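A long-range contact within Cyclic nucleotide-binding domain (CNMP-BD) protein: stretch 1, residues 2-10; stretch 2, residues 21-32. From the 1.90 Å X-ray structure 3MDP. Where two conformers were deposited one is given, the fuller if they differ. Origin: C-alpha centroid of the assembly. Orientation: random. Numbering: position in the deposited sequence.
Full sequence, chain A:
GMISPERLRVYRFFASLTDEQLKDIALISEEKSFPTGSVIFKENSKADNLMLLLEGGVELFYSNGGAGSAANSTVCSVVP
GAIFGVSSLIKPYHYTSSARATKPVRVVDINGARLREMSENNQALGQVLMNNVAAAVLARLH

Stretch 1 (2-10) MISPERLRV
Stretch 2, residues 21-32: QLKDIALISEEK

The N-terminal residues of stretch 1 and the helically wound segment from Pro 5 on (phi near -60, -73 at Val 10; psi -32 to -11) pack against the helix that begins before Gln 21 and the strand that continues past Lys 32, in opposite sequence order: Met 2 CA lies 5.3 Å from Glu 30 CA and Ile 3 CA 5.6 Å from Ala 26 CA, while Pro 5, Leu 8 and Arg 9 reach back to Leu 22. The contact buries 499 Å² and, among the modelled atoms, holds no hydrogen bond across the stretches; it is made by van der Waals packing. Met 2, a selenomethionine modelled only to CB, points that atom toward the strand, 3.3 Å from Glu 31 N, an amide left without a partner in the model. Ile 3 (phi/psi -95/120, chi1 m, chi2 m) points toward the turn from helix to strand: its CG1 lies 3.7 Å from Ser 29 CB and its CD1 3.5 Å from Glu 31 N, while its O sits 3.8 Å from Ala 26 CB. Ser 29 (chi1 m) turns its hydroxyl back to the helix, OG donating to Ile 25 O at 2.7 Å. Ser 4 (-114/70), OG not modelled, points away; its O accepts from Arg 7 N, 3.1 Å. Pro 5, C-gamma endo, sets CB 3.6 Å from Ala 26 CB, and its O lies 3.7 Å from Leu 22 CD1. Glu 6 points away, its OE1 in a long salt bridge (4.0 Å) with Arg 9 NE. Leu 8 (m, t) points toward the helix, CD1 4.1 Å from CD2 of the buried Leu 22 (m, t). Arg 9 (chi1 m, chi2 t, chi3 t, chi4 -78°) leaves the backbone sideways. Its CG lies 3.2 Å from Leu 22 CD1, and its end comes nearer, that same methyl covering one guanidinium face. Val 10 is out of reach.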

# COMPACT_ATOMS: atom_id res chain seq x y z
N MSE A 2 -10.80 24.62 -9.31
CA MSE A 2 -10.52 24.64 -7.85
C MSE A 2 -9.00 24.47 -7.63
O MSE A 2 -8.37 25.30 -6.98
CB MSE A 2 -11.35 23.54 -7.10
N ILE A 3 -8.42 23.41 -8.20
CA ILE A 3 -7.10 22.94 -7.75
C ILE A 3 -5.98 23.54 -8.62
O ILE A 3 -5.97 23.36 -9.86
CB ILE A 3 -7.02 21.40 -7.69
CG1 ILE A 3 -8.22 20.85 -6.93
CG2 ILE A 3 -5.80 20.94 -6.86
CD1 ILE A 3 -8.15 21.16 -5.48
N SER A 4 -5.08 24.28 -7.95
CA SER A 4 -4.14 25.21 -8.60
C SER A 4 -2.75 24.64 -8.36
O SER A 4 -1.94 25.29 -7.66
CB SER A 4 -4.24 26.64 -8.04
N PRO A 5 -2.46 23.50 -9.03
CA PRO A 5 -1.67 22.27 -8.90
C PRO A 5 -0.16 22.31 -8.65
O PRO A 5 0.44 21.27 -8.32
CB PRO A 5 -1.85 21.62 -10.28
CG PRO A 5 -1.95 22.74 -11.19
CD PRO A 5 -2.82 23.70 -10.46
N GLU A 6 0.47 23.45 -8.84
CA GLU A 6 1.74 23.67 -8.18
C GLU A 6 1.55 23.50 -6.66
O GLU A 6 2.46 23.07 -5.97
CB GLU A 6 2.34 25.03 -8.56
CG GLU A 6 3.07 25.04 -9.93
CD GLU A 6 4.51 24.45 -9.91
OE1 GLU A 6 4.91 23.72 -8.95
OE2 GLU A 6 5.27 24.72 -10.88
N ARG A 7 0.36 23.83 -6.13
CA ARG A 7 0.10 23.65 -4.70
C ARG A 7 0.11 22.18 -4.30
O ARG A 7 0.48 21.85 -3.19
CB ARG A 7 -1.22 24.31 -4.27
CG ARG A 7 -1.27 25.84 -4.40
CD ARG A 7 -2.40 26.44 -3.53
NE ARG A 7 -1.93 26.70 -2.15
CZ ARG A 7 -2.66 27.29 -1.20
NH1 ARG A 7 -3.90 27.70 -1.44
NH2 ARG A 7 -2.13 27.48 0.01
N LEU A 8 -0.29 21.29 -5.21
CA LEU A 8 -0.28 19.83 -4.94
C LEU A 8 1.14 19.28 -4.66
O LEU A 8 1.29 18.34 -3.86
CB LEU A 8 -0.88 19.03 -6.11
CG LEU A 8 -2.36 19.19 -6.45
CD1 LEU A 8 -2.69 18.34 -7.71
CD2 LEU A 8 -3.26 18.79 -5.27
N ARG A 9 2.16 19.89 -5.28
CA ARG A 9 3.55 19.42 -5.14
C ARG A 9 4.13 19.42 -3.76
O ARG A 9 5.09 18.70 -3.50
CB ARG A 9 4.52 20.28 -5.95
CG ARG A 9 4.62 19.87 -7.33
CD ARG A 9 5.91 20.35 -7.99
NE ARG A 9 5.82 19.88 -9.35
CZ ARG A 9 6.05 18.62 -9.72
NH1 ARG A 9 6.47 17.71 -8.84
NH2 ARG A 9 5.88 18.28 -11.00
N VAL A 10 3.59 20.24 -2.87
CA VAL A 10 4.11 20.29 -1.53
C VAL A 10 3.70 19.04 -0.74
O VAL A 10 4.22 18.83 0.35
CB VAL A 10 3.65 21.55 -0.80
CG1 VAL A 10 3.94 22.83 -1.68
CG2 VAL A 10 2.19 21.45 -0.45
N GLN A 21 1.59 15.35 -15.45
CA GLN A 21 0.80 14.51 -14.57
C GLN A 21 0.03 15.35 -13.53
O GLN A 21 -1.14 15.09 -13.25
CB GLN A 21 1.67 13.44 -13.90
CG GLN A 21 2.17 12.33 -14.86
CD GLN A 21 3.31 11.46 -14.27
OE1 GLN A 21 3.89 11.80 -13.25
NE2 GLN A 21 3.58 10.34 -14.92
N LEU A 22 0.66 16.39 -12.97
CA LEU A 22 -0.03 17.21 -11.97
C LEU A 22 -1.18 18.01 -12.59
O LEU A 22 -2.28 18.06 -12.01
CB LEU A 22 0.94 18.13 -11.19
CG LEU A 22 1.73 17.40 -10.08
CD1 LEU A 22 2.57 18.39 -9.30
CD2 LEU A 22 0.83 16.65 -9.11
N LYS A 23 -0.96 18.60 -13.75
CA LYS A 23 -2.02 19.27 -14.52
C LYS A 23 -3.19 18.32 -14.84
O LYS A 23 -4.37 18.67 -14.72
CB LYS A 23 -1.47 19.83 -15.85
N ASP A 24 -2.85 17.11 -15.27
CA ASP A 24 -3.87 16.10 -15.56
C ASP A 24 -4.68 15.74 -14.32
O ASP A 24 -5.91 15.73 -14.39
CB ASP A 24 -3.26 14.85 -16.19
CG ASP A 24 -2.95 15.04 -17.67
OD1 ASP A 24 -3.67 15.81 -18.35
OD2 ASP A 24 -1.98 14.44 -18.17
N ILE A 25 -4.01 15.50 -13.19
CA ILE A 25 -4.73 15.16 -11.95
C ILE A 25 -5.56 16.35 -11.47
O ILE A 25 -6.70 16.16 -11.05
CB ILE A 25 -3.77 14.63 -10.82
CG1 ILE A 25 -3.21 13.28 -11.22
CG2 ILE A 25 -4.49 14.53 -9.48
CD1 ILE A 25 -2.03 12.80 -10.38
N ALA A 26 -5.01 17.56 -11.56
CA ALA A 26 -5.76 18.79 -11.19
C ALA A 26 -7.10 18.93 -11.93
O ALA A 26 -8.13 19.32 -11.36
CB ALA A 26 -4.90 20.05 -11.43
N LEU A 27 -7.08 18.56 -13.21
CA LEU A 27 -8.24 18.66 -14.05
C LEU A 27 -9.40 17.81 -13.51
O LEU A 27 -10.57 18.20 -13.66
CB LEU A 27 -7.87 18.23 -15.47
CG LEU A 27 -8.72 18.69 -16.63
CD1 LEU A 27 -8.86 20.23 -16.66
CD2 LEU A 27 -8.05 18.15 -17.91
N ILE A 28 -9.08 16.67 -12.89
CA ILE A 28 -10.10 15.77 -12.34
C ILE A 28 -10.23 15.89 -10.80
O ILE A 28 -10.71 14.99 -10.11
CB ILE A 28 -9.81 14.28 -12.76
CG1 ILE A 28 -8.42 13.82 -12.25
CG2 ILE A 28 -10.00 14.14 -14.26
CD1 ILE A 28 -8.30 12.36 -12.01
N SER A 29 -9.83 17.03 -10.27
CA SER A 29 -9.84 17.24 -8.82
C SER A 29 -10.65 18.47 -8.50
O SER A 29 -10.72 19.41 -9.30
CB SER A 29 -8.43 17.41 -8.27
OG SER A 29 -7.62 16.27 -8.48
N GLU A 30 -11.18 18.52 -7.29
CA GLU A 30 -11.92 19.67 -6.85
C GLU A 30 -11.73 19.82 -5.35
O GLU A 30 -11.65 18.82 -4.64
CB GLU A 30 -13.37 19.41 -7.24
CG GLU A 30 -14.39 20.19 -6.53
CD GLU A 30 -15.77 19.91 -7.10
OE1 GLU A 30 -16.06 18.74 -7.46
OE2 GLU A 30 -16.56 20.86 -7.20
N GLU A 31 -11.60 21.05 -4.89
CA GLU A 31 -11.48 21.32 -3.48
C GLU A 31 -12.89 21.17 -2.91
O GLU A 31 -13.86 21.62 -3.53
CB GLU A 31 -10.88 22.70 -3.23
CG GLU A 31 -10.45 22.90 -1.78
CD GLU A 31 -9.48 24.07 -1.55
OE1 GLU A 31 -8.66 24.41 -2.46
OE2 GLU A 31 -9.54 24.61 -0.43
N LYS A 32 -13.00 20.45 -1.79
CA LYS A 32 -14.30 20.23 -1.14
C LYS A 32 -14.15 20.46 0.37
O LYS A 32 -13.06 20.30 0.91
CB LYS A 32 -14.80 18.80 -1.38
CG LYS A 32 -15.32 18.54 -2.79
CD LYS A 32 -16.26 17.36 -2.80
CE LYS A 32 -17.00 17.25 -4.15
NZ LYS A 32 -16.11 16.88 -5.25